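Local coordinates for protein Adhesin/hemolysin (Burkholderia pseudomallei 1026a, PDB 4G6V) that acts as the toxin of a contact-dependent growth inhibition system, a probable tRNA-cleaving nuclease delivered into neighbouring bacteria and neutralised by the immunity protein CdiI, at residues I64-S69 with V80-E85. Sequence-based numbering, arbitrary orientation.
Sequences IRENQS and VVQNPE
Q82 reaches from the strand to N67 on the helix and makes the one hydrogen bond between 64-69 and 80-85. Its CB leaves the backbone toward the helix, and the chain beyond CG runs extended (chi2 -162°), which carries the amide to N67. On the way the side chain lies against L44, P48 and A70. Q82 CD is still 3.9 Å from N67 OD1. The tip atom Q82 NE2 closes the distance, donating to N67 OD1 at 2.8 Å with an N-H...O angle of 152°. Q82 OE1 stays back, 4.2 Å from N67 OD1. N67 OD1 lies in the amide plane of Q82. Seen from N67, the donor is tilted 26° from the carbonyl plane, and the two amides are turned steeply against each other. N67 ND2 bonds T49 O, which supports this orientation of the amide.

E66 approaches the same pair with its carboxylate. Its CG is anti to the backbone N and the chain bends at chi2. E66 OE2 stops 3.9 Å from Q82 NE2, a near approach without a bond. E66 OE2 also lies 4.2 Å from N83 OD1. The partner of OE2 is T49 OG1, while OE1 forms a salt bridge with K69 of the CdiI chain. N83 ND2 bonds K47 O and T49 OG1, so the loop around T49 ties both segments together.

The segments belong to a beta-alpha-beta unit: strand 43-45, helix 57-74 and the parallel strand 79-82. E66 is probably an active-site residue, and its side chain comes within about 4 Å of that of D93, probably also of the site. A helix-borne glutamate beside an aspartate just before strand 94-96 fits the catalytic core of PDDEXK nucleases, here contacted by the immunity protein.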
ATOM      1  N   ILE A  64      10.743  -8.368   0.294  1.00 37.10           N
ATOM      2  CA  ILE A  64      10.999  -9.762  -0.050  1.00 36.29           C
ATOM      3  C   ILE A  64       9.865 -10.271  -0.924  1.00 33.66           C
ATOM      4  O   ILE A  64      10.084 -10.726  -2.046  1.00 36.95           O
ATOM      5  CB  ILE A  64      11.123 -10.697   1.209  1.00 44.21           C
ATOM      6  CG1 ILE A  64      12.388 -10.396   2.006  1.00 42.62           C
ATOM      7  CG2 ILE A  64      11.217 -12.149   0.803  1.00 40.19           C
ATOM      8  CD1 ILE A  64      13.623 -10.431   1.161  1.00 45.48           C
ATOM      9  N   ARG A  65       8.645 -10.185  -0.415  1.00 35.86           N
ATOM     10  CA  ARG A  65       7.498 -10.746  -1.130  1.00 34.68           C
ATOM     11  C   ARG A  65       7.259 -10.160  -2.526  1.00 33.62           C
ATOM     12  O   ARG A  65       6.724 -10.838  -3.409  1.00 37.91           O
ATOM     13  CB  ARG A  65       6.253 -10.637  -0.272  1.00 32.72           C
ATOM     14  CG  ARG A  65       6.400 -11.374   1.039  1.00 38.18           C
ATOM     15  CD  ARG A  65       6.041 -12.807   0.835  1.00 34.35           C
ATOM     16  NE  ARG A  65       6.067 -13.549   2.084  1.00 45.31           N
ATOM     17  CZ  ARG A  65       7.094 -14.286   2.489  1.00 45.33           C
ATOM     18  NH1 ARG A  65       8.183 -14.370   1.738  1.00 36.36           N
ATOM     19  NH2 ARG A  65       7.030 -14.937   3.646  1.00 40.64           N
ATOM     20  N   GLU A  66       7.661  -8.907  -2.725  1.00 34.38           N
ATOM     21  CA  GLU A  66       7.583  -8.265  -4.034  1.00 33.15           C
ATOM     22  C   GLU A  66       8.599  -8.894  -5.003  1.00 38.48           C
ATOM     23  O   GLU A  66       8.270  -9.261  -6.133  1.00 31.43           O
ATOM     24  CB  GLU A  66       7.830  -6.759  -3.915  1.00 26.25           C
ATOM     25  CG  GLU A  66       7.777  -6.032  -5.243  1.00 37.05           C
ATOM     26  CD  GLU A  66       8.741  -4.861  -5.311  1.00 38.64           C
ATOM     27  OE1 GLU A  66       8.761  -4.072  -4.349  1.00 30.25           O
ATOM     28  OE2 GLU A  66       9.469  -4.723  -6.327  1.00 45.33           O
ATOM     29  N   ASN A  67       9.843  -9.021  -4.564  1.00 33.29           N
ATOM     30  CA  ASN A  67      10.837  -9.675  -5.396  1.00 37.66           C
ATOM     31  C   ASN A  67      10.437 -11.118  -5.683  1.00 35.60           C
ATOM     32  O   ASN A  67      10.654 -11.620  -6.785  1.00 27.53           O
ATOM     33  CB  ASN A  67      12.228  -9.575  -4.769  1.00 25.40           C
ATOM     34  CG  ASN A  67      12.892  -8.222  -5.047  1.00 38.42           C
ATOM     35  OD1 ASN A  67      12.434  -7.447  -5.894  1.00 30.60           O
ATOM     36  ND2 ASN A  67      13.973  -7.941  -4.338  1.00 22.97           N
ATOM     37  N   GLN A  68       9.810 -11.759  -4.701  1.00 29.53           N
ATOM     38  CA  GLN A  68       9.360 -13.132  -4.865  1.00 27.09           C
ATOM     39  C   GLN A  68       8.176 -13.306  -5.819  1.00 37.33           C
ATOM     40  O   GLN A  68       8.126 -14.288  -6.558  1.00 34.91           O
ATOM     41  CB  GLN A  68       9.050 -13.762  -3.519  1.00 22.47           C
ATOM     42  CG  GLN A  68      10.288 -14.007  -2.678  1.00 31.67           C
ATOM     43  CD  GLN A  68       9.950 -14.552  -1.303  1.00 47.35           C
ATOM     44  OE1 GLN A  68       8.966 -14.136  -0.666  1.00 45.00           O
ATOM     45  NE2 GLN A  68      10.755 -15.496  -0.840  1.00 40.30           N
ATOM     46  N   SER A  69       7.222 -12.375  -5.796  1.00 37.90           N
ATOM     47  CA  SER A  69       6.083 -12.445  -6.714  1.00 35.54           C
ATOM     48  C   SER A  69       6.517 -12.340  -8.167  1.00 37.28           C
ATOM     49  O   SER A  69       5.930 -12.975  -9.037  1.00 36.83           O
ATOM     50  CB  SER A  69       5.049 -11.373  -6.397  1.00 32.64           C
ATOM     51  OG  SER A  69       4.225 -11.794  -5.325  1.00 38.87           O
ATOM     52  N   VAL A  80       7.685 -10.351 -16.999  1.00 50.30           N
ATOM     53  CA  VAL A  80       7.708  -9.450 -15.861  1.00 32.06           C
ATOM     54  C   VAL A  80       8.891  -8.489 -15.882  1.00 40.72           C
ATOM     55  O   VAL A  80      10.052  -8.925 -15.886  1.00 36.50           O
ATOM     56  CB  VAL A  80       7.736 -10.230 -14.530  1.00 34.15           C
ATOM     57  CG1 VAL A  80       7.810  -9.258 -13.373  1.00 33.97           C
ATOM     58  CG2 VAL A  80       6.502 -11.123 -14.393  1.00 28.78           C
ATOM     59  N   VAL A  81       8.600  -7.186 -15.884  1.00 32.96           N
ATOM     60  CA  VAL A  81       9.649  -6.183 -15.672  1.00 28.97           C
ATOM     61  C   VAL A  81       9.549  -5.504 -14.310  1.00 35.02           C
ATOM     62  O   VAL A  81       8.548  -4.849 -13.989  1.00 49.18           O
ATOM     63  CB  VAL A  81       9.640  -5.093 -16.753  1.00 35.06           C
ATOM     64  CG1 VAL A  81      10.875  -4.171 -16.612  1.00 21.83           C
ATOM     65  CG2 VAL A  81       9.537  -5.718 -18.128  1.00 18.89           C
ATOM     66  N   GLN A  82      10.607  -5.640 -13.521  1.00 43.68           N
ATOM     67  CA  GLN A  82      10.655  -5.069 -12.184  1.00 33.35           C
ATOM     68  C   GLN A  82      11.132  -3.620 -12.213  1.00 41.16           C
ATOM     69  O   GLN A  82      12.070  -3.274 -12.940  1.00 42.05           O
ATOM     70  CB  GLN A  82      11.575  -5.894 -11.288  1.00 37.71           C
ATOM     71  CG  GLN A  82      11.020  -7.251 -10.906  1.00 33.70           C
ATOM     72  CD  GLN A  82      11.736  -7.834  -9.716  1.00 36.70           C
ATOM     73  OE1 GLN A  82      12.539  -8.766  -9.843  1.00 40.46           O
ATOM     74  NE2 GLN A  82      11.452  -7.286  -8.540  1.00 34.66           N
ATOM     75  N   ASN A  83      10.482  -2.782 -11.407  1.00 38.39           N
ATOM     76  CA  ASN A  83      10.825  -1.370 -11.315  1.00 40.63           C
ATOM     77  C   ASN A  83      10.998  -0.706 -12.686  1.00 42.96           C
ATOM     78  O   ASN A  83      12.054  -0.127 -12.983  1.00 33.88           O
ATOM     79  CB  ASN A  83      12.050  -1.172 -10.415  1.00 33.77           C
ATOM     80  CG  ASN A  83      11.867  -1.814  -9.039  1.00 42.77           C
ATOM     81  OD1 ASN A  83      11.059  -1.355  -8.236  1.00 40.32           O
ATOM     82  ND2 ASN A  83      12.604  -2.894  -8.775  1.00 34.77           N
ATOM     83  N   PRO A  84       9.944  -0.786 -13.523  1.00 42.54           N
ATOM     84  CA  PRO A  84       9.976  -0.206 -14.871  1.00 41.14           C
ATOM     85  C   PRO A  84       9.983   1.313 -14.845  1.00 36.83           C
ATOM     86  O   PRO A  84       9.293   1.885 -14.021  1.00 47.40           O
ATOM     87  CB  PRO A  84       8.656  -0.696 -15.482  1.00 40.40           C
ATOM     88  CG  PRO A  84       7.763  -0.978 -14.301  1.00 35.77           C
ATOM     89  CD  PRO A  84       8.685  -1.520 -13.265  1.00 31.78           C
ATOM     90  N   GLU A  85      10.729   1.968 -15.726  1.00 39.94           N
ATOM     91  CA  GLU A  85      10.507   3.403 -15.916  1.00 52.90           C
ATOM     92  C   GLU A  85       9.083   3.658 -16.465  1.00 49.05           C
ATOM     93  O   GLU A  85       8.629   2.972 -17.379  1.00 39.21           O
ATOM     94  CB  GLU A  85      11.547   3.989 -16.869  1.00 44.04           C
ATOM     95  CG  GLU A  85      12.980   3.739 -16.454  1.00 52.40           C
ATOM     96  CD  GLU A  85      13.452   4.726 -15.403  1.00 88.15           C
ATOM     97  OE1 GLU A  85      14.479   4.440 -14.736  1.00 68.13           O
ATOM     98  OE2 GLU A  85      12.788   5.786 -15.257  1.00 86.10           O
TER